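Local coordinates for translation initiation factor eif-2b-like protein (Chaetomium thermophilum, PDB 4ZEO) that probably serves as the delta regulatory subunit of eIF2B, the guanine nucleotide exchange factor that reactivates eIF2 during translation initiation, at residues K179-L182 / L183-K187; K196-L200 / S201-V205; L233-K236 / V237-D241; I257-L260 / I261-I265. All coordinates share one frame; numbering follows the deposited sequence.

Contact 1: K179-L182 / L183-K187; sequences KATL and LAFRK
On the inward side of helix 174-191, Thr181 and Phe185 form an i/i+4 pair, one turn apart with their side chains side by side. The methyl CG2 of Thr181 lies over one face of the Phe185 ring, 3.8 Å from its centroid and displaced toward the rim, a CH-pi contact. It can do so because CG2 stands anti to the backbone N, which sets OG1 beside that N (chi1 -56° for OG1), where it bonds to the carbonyl of Arg177. Threonine thus suits a buried place: the methyl meets the ring and the hydroxyl is satisfied by its own helix. The backbone repeats the spacing, Phe185 N donating to Thr181 O at 2.9 Å. Within the N-terminal helical domain of this family, the ring also packs on Leu209 and Leu216 of helix 200-219 and on Leu233 of helix 224-239. With an alanine in place of the phenylalanine, the Thr181 methyl would probably lose its aromatic partner and a gap would open between these three helices. Leu182 and Arg186 belong to another side of the helix. Leu182 O accepts from Arg186 N at 2.9 Å, while the extended arginine chain carries NE out to a salt bridge with Asp258.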
loop_
_atom_site.group_PDB
_atom_site.type_symbol
_atom_site.label_atom_id
_atom_site.label_comp_id
_atom_site.label_asym_id
_atom_site.label_seq_id
_atom_site.Cartn_x
_atom_site.Cartn_y
_atom_site.Cartn_z
ATOM N N LYS A 179 -4.487 4.973 5.439
ATOM C CA LYS A 179 -5.808 4.884 6.048
ATOM C C LYS A 179 -5.848 5.518 7.437
ATOM O O LYS A 179 -6.777 6.256 7.752
ATOM C CB LYS A 179 -6.255 3.424 6.148
ATOM C CG LYS A 179 -7.734 3.258 6.369
ATOM C CD LYS A 179 -8.106 1.821 6.701
ATOM C CE LYS A 179 -9.582 1.704 6.967
ATOM N NZ LYS A 179 -10.112 0.283 7.043
ATOM N N ALA A 180 -4.837 5.241 8.254
ATOM C CA ALA A 180 -4.772 5.805 9.592
ATOM C C ALA A 180 -4.706 7.332 9.491
ATOM O O ALA A 180 -5.409 8.044 10.207
ATOM C CB ALA A 180 -3.553 5.244 10.351
ATOM N N THR A 181 -3.910 7.815 8.539
ATOM C CA THR A 181 -3.771 9.236 8.283
ATOM C C THR A 181 -5.080 9.879 7.842
ATOM O O THR A 181 -5.452 10.940 8.347
ATOM C CB THR A 181 -2.714 9.505 7.193
ATOM O OG1 THR A 181 -1.466 8.916 7.571
ATOM C CG2 THR A 181 -2.518 11.003 6.964
ATOM N N LEU A 182 -5.775 9.254 6.894
ATOM C CA LEU A 182 -7.025 9.814 6.388
ATOM C C LEU A 182 -8.077 9.872 7.495
ATOM O O LEU A 182 -8.830 10.835 7.583
ATOM C CB LEU A 182 -7.554 8.995 5.203
ATOM C CG LEU A 182 -6.642 9.143 3.972
ATOM C CD1 LEU A 182 -7.099 8.334 2.765
ATOM C CD2 LEU A 182 -6.507 10.583 3.615
ATOM N N LEU A 183 -8.127 8.843 8.342
ATOM C CA LEU A 183 -9.065 8.836 9.459
ATOM C C LEU A 183 -8.727 9.888 10.518
ATOM O O LEU A 183 -9.623 10.508 11.077
ATOM C CB LEU A 183 -9.118 7.459 10.111
ATOM C CG LEU A 183 -9.773 6.353 9.291
ATOM C CD1 LEU A 183 -9.651 5.030 10.021
ATOM C CD2 LEU A 183 -11.225 6.686 8.971
ATOM N N ALA A 184 -7.447 10.087 10.803
ATOM C CA ALA A 184 -7.057 11.124 11.749
ATOM C C ALA A 184 -7.413 12.501 11.189
ATOM O O ALA A 184 -7.939 13.372 11.914
ATOM C CB ALA A 184 -5.573 11.041 12.067
ATOM N N PHE A 185 -7.127 12.689 9.902
ATOM C CA PHE A 185 -7.470 13.934 9.208
ATOM C C PHE A 185 -8.991 14.158 9.229
ATOM O O PHE A 185 -9.489 15.281 9.289
ATOM C CB PHE A 185 -6.994 13.910 7.751
ATOM C CG PHE A 185 -5.526 14.143 7.588
ATOM C CD1 PHE A 185 -4.712 14.395 8.688
ATOM C CD2 PHE A 185 -4.960 14.189 6.320
ATOM C CE1 PHE A 185 -3.348 14.643 8.517
ATOM C CE2 PHE A 185 -3.597 14.443 6.152
ATOM C CZ PHE A 185 -2.800 14.665 7.244
ATOM N N ARG A 186 -9.729 13.066 9.161
ATOM C CA ARG A 186 -11.163 13.146 9.200
ATOM C C ARG A 186 -11.591 13.791 10.525
ATOM O O ARG A 186 -12.454 14.677 10.560
ATOM C CB ARG A 186 -11.753 11.752 9.017
ATOM C CG ARG A 186 -13.156 11.741 8.493
ATOM C CD ARG A 186 -13.731 10.347 8.483
ATOM N NE ARG A 186 -15.074 10.363 7.932
ATOM C CZ ARG A 186 -16.142 10.657 8.663
ATOM N NH1 ARG A 186 -15.990 10.950 9.949
ATOM N NH2 ARG A 186 -17.353 10.654 8.119
ATOM N N LYS A 187 -10.950 13.359 11.606
ATOM C CA LYS A 187 -11.222 13.892 12.931
ATOM C C LYS A 187 -10.788 15.370 13.040
ATOM O O LYS A 187 -11.459 16.186 13.669
ATOM C CB LYS A 187 -10.505 13.040 13.975
ATOM C CG LYS A 187 -11.171 11.712 14.271
ATOM C CD LYS A 187 -10.441 10.994 15.389
ATOM C CE LYS A 187 -10.809 9.517 15.491
ATOM N NZ LYS A 187 -12.114 9.262 16.171
#

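Contact 2: K196-L200 / S201-V205; sequences KGNSL and SRHFV
Ser199 sits at the N-cap of helix 200-219, and its carbonyl oxygen takes two backbone N-H groups of the first turn: His203 N at 2.8 Å, nearly in line with the C=O bond, and Arg202 N at 3.1 Å from well above the carbonyl plane. The serine hydroxyl OG lies 2.7 Å from Ser201 OG, a hydrogen bond in which either may donate. Both oxygens are held between their own backbone N and carbonyl carbon (chi1 72° and 64°), which keeps them close to the main chain and lets them meet across a single intervening residue. Just before the cap, Asn198 curls its amide round onto the next peptide, so that OD1 accepts from Ser199 N at 2.7 Å, in the amide plane and on a lone pair. The same amide rests against CB of His203, with OD1 3.6 Å away and the amide and imidazole planes 69° apart. Such small polar residues are usual at a helix N-terminus, where the first N-H groups have no preceding turn to bond to. The imidazole has its own partners: ND1 bonds to Tyr192 OH and the ring stacks on His207. Apolar residues take the inner side. Leu200 CG packs 3.8 Å from Phe204 CB, the two chains running side by side, and both reach Val237 of helix 224-239. Leu200 O accepts from Phe204 N and also from a water at 2.7 Å, which in turn accepts from Val205 N and so links Leu200 O to the N-H one residue beyond Phe204.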
loop_
_atom_site.group_PDB
_atom_site.type_symbol
_atom_site.label_atom_id
_atom_site.label_comp_id
_atom_site.label_asym_id
_atom_site.label_seq_id
_atom_site.Cartn_x
_atom_site.Cartn_y
_atom_site.Cartn_z
ATOM N N LYS A 196 -12.729 33.778 13.445
ATOM C CA LYS A 196 -13.698 34.837 13.145
ATOM C C LYS A 196 -13.147 35.731 12.026
ATOM O O LYS A 196 -11.979 36.115 12.060
ATOM C CB LYS A 196 -14.003 35.690 14.404
ATOM C CG LYS A 196 -14.384 34.952 15.730
ATOM C CD LYS A 196 -14.593 33.424 15.618
ATOM C CE LYS A 196 -14.720 32.722 16.980
ATOM N NZ LYS A 196 -14.914 31.237 16.822
ATOM N N GLY A 197 -13.980 36.065 11.042
ATOM C CA GLY A 197 -13.516 36.863 9.920
ATOM C C GLY A 197 -12.578 36.133 8.968
ATOM O O GLY A 197 -11.773 36.759 8.275
ATOM N N ASN A 198 -12.656 34.807 8.946
ATOM C CA ASN A 198 -11.793 34.012 8.086
ATOM C C ASN A 198 -12.586 32.908 7.386
ATOM O O ASN A 198 -13.741 32.672 7.708
ATOM C CB ASN A 198 -10.632 33.449 8.914
ATOM C CG ASN A 198 -9.372 33.191 8.085
ATOM O OD1 ASN A 198 -9.444 32.841 6.904
ATOM N ND2 ASN A 198 -8.212 33.407 8.697
ATOM N N SER A 199 -12.002 32.284 6.376
ATOM C CA SER A 199 -12.656 31.179 5.699
ATOM C C SER A 199 -11.758 29.954 5.736
ATOM O O SER A 199 -10.537 30.070 5.807
ATOM C CB SER A 199 -12.994 31.529 4.258
ATOM O OG SER A 199 -11.819 31.571 3.475
ATOM N N LEU A 200 -12.369 28.779 5.687
ATOM C CA LEU A 200 -11.619 27.541 5.669
ATOM C C LEU A 200 -10.701 27.520 4.452
ATOM O O LEU A 200 -9.557 27.072 4.539
ATOM C CB LEU A 200 -12.583 26.347 5.640
ATOM C CG LEU A 200 -12.103 24.911 5.372
ATOM C CD1 LEU A 200 -13.051 23.927 6.056
ATOM C CD2 LEU A 200 -11.979 24.578 3.889
ATOM N N SER A 201 -11.204 28.043 3.331
ATOM C CA SER A 201 -10.482 28.058 2.051
ATOM C C SER A 201 -9.146 28.774 2.153
ATOM O O SER A 201 -8.257 28.537 1.357
ATOM C CB SER A 201 -11.317 28.701 0.938
ATOM O OG SER A 201 -11.574 30.063 1.196
ATOM N N ARG A 202 -9.062 29.739 3.054
ATOM C CA ARG A 202 -7.841 30.506 3.286
ATOM C C ARG A 202 -7.031 30.066 4.532
ATOM O O ARG A 202 -5.811 30.210 4.556
ATOM C CB ARG A 202 -8.195 32.001 3.329
ATOM C CG ARG A 202 -8.552 32.537 1.921
ATOM C CD ARG A 202 -8.414 34.062 1.772
ATOM N NE ARG A 202 -9.232 34.568 0.661
ATOM C CZ ARG A 202 -9.303 35.843 0.280
ATOM N NH1 ARG A 202 -8.588 36.776 0.901
ATOM N NH2 ARG A 202 -10.081 36.189 -0.740
ATOM N N HIS A 203 -7.722 29.711 5.615
ATOM C CA HIS A 203 -7.104 29.357 6.906
ATOM C C HIS A 203 -6.638 27.895 7.086
ATOM O O HIS A 203 -5.582 27.622 7.664
ATOM C CB HIS A 203 -8.077 29.706 8.038
ATOM C CG HIS A 203 -7.538 29.443 9.407
ATOM N ND1 HIS A 203 -7.886 28.330 10.150
ATOM C CD2 HIS A 203 -6.689 30.161 10.184
ATOM C CE1 HIS A 203 -7.256 28.366 11.310
ATOM N NE2 HIS A 203 -6.531 29.475 11.361
ATOM N N PHE A 204 -7.455 26.953 6.635
ATOM C CA PHE A 204 -7.290 25.556 7.012
ATOM C C PHE A 204 -5.944 24.918 6.623
ATOM O O PHE A 204 -5.271 24.314 7.462
ATOM C CB PHE A 204 -8.460 24.738 6.441
ATOM C CG PHE A 204 -8.386 23.273 6.764
ATOM C CD1 PHE A 204 -8.656 22.816 8.048
ATOM C CD2 PHE A 204 -8.077 22.342 5.780
ATOM C CE1 PHE A 204 -8.568 21.440 8.362
ATOM C CE2 PHE A 204 -8.001 20.969 6.079
ATOM C CZ PHE A 204 -8.242 20.521 7.370
ATOM N N VAL A 205 -5.537 25.056 5.375
ATOM C CA VAL A 205 -4.316 24.397 4.936
ATOM C C VAL A 205 -3.057 24.940 5.638
ATOM O O VAL A 205 -2.315 24.175 6.252
ATOM C CB VAL A 205 -4.173 24.491 3.390
ATOM C CG1 VAL A 205 -2.806 24.007 2.917
ATOM C CG2 VAL A 205 -5.308 23.708 2.716
HETATM O O HOH W 1 -7.018 26.488 3.691
#

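Contact 3: L233-K236 / V237-D241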
loop_
_atom_site.group_PDB
_atom_site.type_symbol
_atom_site.label_atom_id
_atom_site.label_comp_id
_atom_site.label_asym_id
_atom_site.label_seq_id
_atom_site.Cartn_x
_atom_site.Cartn_y
_atom_site.Cartn_z
ATOM N N LEU A 233 -6.344 16.154 -1.386
ATOM C CA LEU A 233 -7.110 16.866 -0.366
ATOM C C LEU A 233 -6.928 18.369 -0.468
ATOM O O LEU A 233 -7.897 19.131 -0.378
ATOM C CB LEU A 233 -6.707 16.405 1.048
ATOM C CG LEU A 233 -7.310 17.169 2.242
ATOM C CD1 LEU A 233 -8.827 17.114 2.247
ATOM C CD2 LEU A 233 -6.784 16.616 3.552
ATOM N N LYS A 234 -5.682 18.808 -0.637
ATOM C CA LYS A 234 -5.432 20.235 -0.738
ATOM C C LYS A 234 -6.112 20.801 -1.979
ATOM O O LYS A 234 -6.638 21.912 -1.941
ATOM C CB LYS A 234 -3.947 20.527 -0.755
ATOM C CG LYS A 234 -3.328 20.601 0.622
ATOM C CD LYS A 234 -1.828 20.655 0.514
ATOM C CE LYS A 234 -1.171 20.687 1.881
ATOM N NZ LYS A 234 0.226 21.152 1.767
ATOM N N ALA A 235 -6.119 20.052 -3.083
ATOM C CA ALA A 235 -6.866 20.509 -4.268
ATOM C C ALA A 235 -8.363 20.645 -3.945
ATOM O O ALA A 235 -8.992 21.618 -4.356
ATOM C CB ALA A 235 -6.649 19.584 -5.458
ATOM N N LYS A 236 -8.913 19.697 -3.180
ATOM C CA LYS A 236 -10.312 19.749 -2.763
ATOM C C LYS A 236 -10.611 20.995 -1.945
ATOM O O LYS A 236 -11.610 21.670 -2.180
ATOM C CB LYS A 236 -10.679 18.507 -1.957
ATOM C CG LYS A 236 -11.297 17.399 -2.778
ATOM C CD LYS A 236 -12.663 17.794 -3.382
ATOM C CE LYS A 236 -13.686 18.148 -2.317
ATOM N NZ LYS A 236 -14.973 18.601 -2.939
ATOM N N VAL A 237 -9.726 21.325 -1.011
ATOM C CA VAL A 237 -9.896 22.535 -0.223
ATOM C C VAL A 237 -9.884 23.772 -1.121
ATOM O O VAL A 237 -10.671 24.702 -0.928
ATOM C CB VAL A 237 -8.793 22.672 0.848
ATOM C CG1 VAL A 237 -8.870 24.035 1.530
ATOM C CG2 VAL A 237 -8.873 21.511 1.847
ATOM N N ASN A 238 -9.003 23.769 -2.114
ATOM C CA ASN A 238 -8.904 24.894 -3.027
ATOM C C ASN A 238 -10.148 25.112 -3.901
ATOM O O ASN A 238 -10.272 26.158 -4.519
ATOM C CB ASN A 238 -7.654 24.760 -3.893
ATOM C CG ASN A 238 -6.415 25.370 -3.233
ATOM O OD1 ASN A 238 -5.978 26.459 -3.609
ATOM N ND2 ASN A 238 -5.831 24.657 -2.275
ATOM N N LYS A 239 -11.013 24.105 -4.052
ATOM C CA LYS A 239 -12.251 24.281 -4.842
ATOM C C LYS A 239 -13.266 25.162 -4.106
ATOM O O LYS A 239 -14.150 25.755 -4.722
ATOM C CB LYS A 239 -12.862 22.919 -5.237
ATOM C CG LYS A 239 -12.105 22.239 -6.418
ATOM C CD LYS A 239 -12.291 20.716 -6.540
ATOM C CE LYS A 239 -10.966 19.980 -6.171
ATOM N NZ LYS A 239 -10.720 18.538 -6.533
ATOM N N PHE A 240 -13.108 25.255 -2.794
ATOM C CA PHE A 240 -13.901 26.137 -1.944
ATOM C C PHE A 240 -13.504 27.614 -2.058
ATOM O O PHE A 240 -12.380 27.938 -2.460
ATOM C CB PHE A 240 -13.767 25.667 -0.503
ATOM C CG PHE A 240 -14.301 24.292 -0.279
ATOM C CD1 PHE A 240 -15.471 23.896 -0.879
ATOM C CD2 PHE A 240 -13.596 23.373 0.471
ATOM C CE1 PHE A 240 -15.961 22.631 -0.686
ATOM C CE2 PHE A 240 -14.087 22.099 0.663
ATOM C CZ PHE A 240 -15.264 21.730 0.076
ATOM N N ASP A 241 -14.446 28.502 -1.746
ATOM C CA ASP A 241 -14.200 29.946 -1.752
ATOM C C ASP A 241 -14.517 30.558 -0.385
ATOM O O ASP A 241 -15.058 29.879 0.497
ATOM C CB ASP A 241 -14.987 30.645 -2.877
ATOM C CG ASP A 241 -16.491 30.467 -2.757
ATOM O OD1 ASP A 241 -17.136 30.143 -3.777
ATOM O OD2 ASP A 241 -17.040 30.661 -1.659
#
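Lys234 O is the polar focus of the turn, gripped twice by Asn238. The backbone N of Asn238 reaches it at 3.0 Å and the side-chain ND2 at 2.9 Å, from opposite faces of the carbonyl plane; the ND2 donor stands 42° out of that plane, while the oxygen lies close to the asparagine's own amide plane. Asparagine suits the position because its short amide can fold back on a carbonyl of the preceding turn. Val237 N and Asn238 N bond four residues back, Val237 N to Leu233 O. From Lys239 the partner shifts: its N makes its better bond to Lys236 O at 3.1 Å, with a weak one to Ala235 O, and Phe240 N likewise binds Val237 O, three residues back. Among apolar contacts, Leu233 CD1 meets Val237 CG2 loosely at 4.4 Å, and Leu253 of helix 246-277 touches the ring of Phe240. A carbonyl-over-ring contact stands apart from these: Phe240, with CG anti to its carbonyl carbon (chi1 -63°), swings its ring back over the helix, and Lys236 O lies 3.7 Å above one ring face near the rim. The charged chains meet through aliphatic carbons: NZ of Lys239 approaches CD of Lys236 at 3.8 Å, and the like-charged NZ atoms of Lys236 and Lys239 stay 5.6 Å apart. Bonding that passes from i+4 to i+3 is characteristic of the last turn of an alpha-helix tightening toward 3-10 geometry, here near the C-terminus of helix 224-239.

Contact 4: I257-L260 / I261-I265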
loop_
_atom_site.group_PDB
_atom_site.type_symbol
_atom_site.label_atom_id
_atom_site.label_comp_id
_atom_site.label_asym_id
_atom_site.label_seq_id
_atom_site.Cartn_x
_atom_site.Cartn_y
_atom_site.Cartn_z
ATOM N N ILE A 257 -13.150 12.267 1.868
ATOM C CA ILE A 257 -12.242 11.337 2.536
ATOM C C ILE A 257 -12.792 9.912 2.531
ATOM O O ILE A 257 -12.061 8.953 2.296
ATOM C CB ILE A 257 -11.961 11.805 3.979
ATOM C CG1 ILE A 257 -11.021 13.006 3.906
ATOM C CG2 ILE A 257 -11.357 10.697 4.829
ATOM C CD1 ILE A 257 -10.533 13.498 5.218
ATOM N N ASP A 258 -14.083 9.793 2.810
ATOM C CA ASP A 258 -14.753 8.510 2.852
ATOM C C ASP A 258 -14.753 7.873 1.475
ATOM O O ASP A 258 -14.586 6.672 1.322
ATOM C CB ASP A 258 -16.181 8.674 3.373
ATOM C CG ASP A 258 -16.221 9.014 4.849
ATOM O OD1 ASP A 258 -15.163 8.975 5.508
ATOM O OD2 ASP A 258 -17.318 9.321 5.358
ATOM N N PHE A 259 -14.958 8.706 0.474
ATOM C CA PHE A 259 -14.925 8.270 -0.893
ATOM C C PHE A 259 -13.500 7.792 -1.257
ATOM O O PHE A 259 -13.318 6.753 -1.890
ATOM C CB PHE A 259 -15.372 9.416 -1.795
ATOM C CG PHE A 259 -15.401 9.067 -3.237
ATOM C CD1 PHE A 259 -16.535 8.540 -3.813
ATOM C CD2 PHE A 259 -14.255 9.214 -4.013
ATOM C CE1 PHE A 259 -16.550 8.212 -5.149
ATOM C CE2 PHE A 259 -14.258 8.872 -5.339
ATOM C CZ PHE A 259 -15.409 8.378 -5.913
ATOM N N LEU A 260 -12.494 8.531 -0.834
ATOM C CA LEU A 260 -11.127 8.167 -1.159
ATOM C C LEU A 260 -10.712 6.844 -0.492
ATOM O O LEU A 260 -10.144 5.975 -1.142
ATOM C CB LEU A 260 -10.168 9.282 -0.754
ATOM C CG LEU A 260 -8.767 9.130 -1.344
ATOM C CD1 LEU A 260 -8.779 9.468 -2.807
ATOM C CD2 LEU A 260 -7.762 9.989 -0.629
ATOM N N ILE A 261 -11.045 6.679 0.786
ATOM C CA ILE A 261 -10.726 5.456 1.506
ATOM C C ILE A 261 -11.387 4.268 0.834
ATOM O O ILE A 261 -10.767 3.225 0.605
ATOM C CB ILE A 261 -11.174 5.537 2.979
ATOM C CG1 ILE A 261 -10.285 6.534 3.734
ATOM C CG2 ILE A 261 -11.142 4.179 3.641
ATOM C CD1 ILE A 261 -10.631 6.672 5.216
ATOM N N ASN A 262 -12.640 4.436 0.466
ATOM C CA ASN A 262 -13.326 3.343 -0.172
ATOM C C ASN A 262 -12.760 2.976 -1.538
ATOM O O ASN A 262 -12.530 1.814 -1.837
ATOM C CB ASN A 262 -14.804 3.633 -0.323
ATOM C CG ASN A 262 -15.480 2.547 -1.060
ATOM O OD1 ASN A 262 -15.391 1.390 -0.659
ATOM N ND2 ASN A 262 -16.124 2.877 -2.165
ATOM N N GLU A 263 -12.563 3.970 -2.379
ATOM C CA GLU A 263 -12.119 3.702 -3.733
ATOM C C GLU A 263 -10.615 3.364 -3.857
ATOM O O GLU A 263 -10.245 2.474 -4.623
ATOM C CB GLU A 263 -12.496 4.883 -4.613
ATOM C CG GLU A 263 -11.611 5.137 -5.783
ATOM C CD GLU A 263 -11.970 6.425 -6.499
ATOM O OE1 GLU A 263 -11.240 7.427 -6.336
ATOM O OE2 GLU A 263 -12.999 6.430 -7.211
ATOM N N ARG A 264 -9.754 4.028 -3.096
ATOM C CA ARG A 264 -8.333 3.775 -3.233
ATOM C C ARG A 264 -7.784 2.735 -2.240
ATOM O O ARG A 264 -6.664 2.291 -2.379
ATOM C CB ARG A 264 -7.530 5.073 -3.076
ATOM C CG ARG A 264 -8.071 6.309 -3.763
ATOM C CD ARG A 264 -8.259 6.177 -5.268
ATOM N NE ARG A 264 -6.985 6.135 -5.957
ATOM C CZ ARG A 264 -6.350 7.165 -6.511
ATOM N NH1 ARG A 264 -5.183 6.930 -7.088
ATOM N NH2 ARG A 264 -6.857 8.399 -6.519
ATOM N N ILE A 265 -8.554 2.362 -1.231
ATOM C CA ILE A 265 -8.099 1.375 -0.250
ATOM C C ILE A 265 -9.009 0.164 -0.149
ATOM O O ILE A 265 -8.640 -0.933 -0.580
ATOM C CB ILE A 265 -7.965 1.983 1.146
ATOM C CG1 ILE A 265 -6.969 3.142 1.105
ATOM C CG2 ILE A 265 -7.557 0.902 2.171
ATOM C CD1 ILE A 265 -6.776 3.840 2.427
#
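Leu260 O receives the backbone N-H of Arg264 at 2.8 Å, the shortest bond between the two segments and a nearly straight one at 163°. The side chains of the same pair also meet. Leu260 CD1 packs 3.4 Å from Arg264 CG, so the leucine touches the aliphatic root of the arginine, whose chain bends at chi2 and chi3 and carries its guanidinium on to Thr394 OG1. Arginine fits here because its aliphatic half is apolar while its end is charged. This is part of helix 246-277, the long helix that leads from the helical domain to the parallel sheet of the Rossmann-like domain, and the arginine spans from one to the other. On a more exposed side, Phe259 and Glu263 stand one turn apart. The carboxylate sets OE2 of Glu263 3.3 Å from ring atom CE2 of Phe259, its plane turned 77° from that of the ring; Glu263 reaches there with CG anti to its backbone N (chi1 151°) and an extended chain beyond. With an alanine in place of the glutamate, Phe259 CE2 and CZ would probably lose their carboxylate neighbour, and the ring would be freer to turn. Toward helix 174-191, Ile257 CG2 meets Ile261 CD1 at 4.1 Å, beta-branched chains that offer methyls to the neighbouring helix, where Ile261 touches Leu182 and Leu183. Beyond them the helix widens into a pi-type turn at 262-265, and Ile261 O takes a weak bond from Ile265 N and one from Thr266 OG1.

How the contacts relate
All four contacts belong to the N-terminal helical domain and are partly buried, yet they sit differently within it. Contacts 1 and 4 lie within helices, contact 2 is at the start of one, and contact 3 runs off the end of another. Contacts 1 and 4, nearer the centre of the chain, sit on helices 174-191 and 246-277, which pack on each other largely through leucine and isoleucine, with one charged pair alongside. Contacts 2 and 3 lie farther out and touch through Val205 and Val237; serine, asparagine and lysine side chains accordingly count for more there. Phe185 against Leu233 ties contact 1 to contact 3, whereas contact 2 touches neither 1 nor 4, and contacts 3 and 4 do not touch.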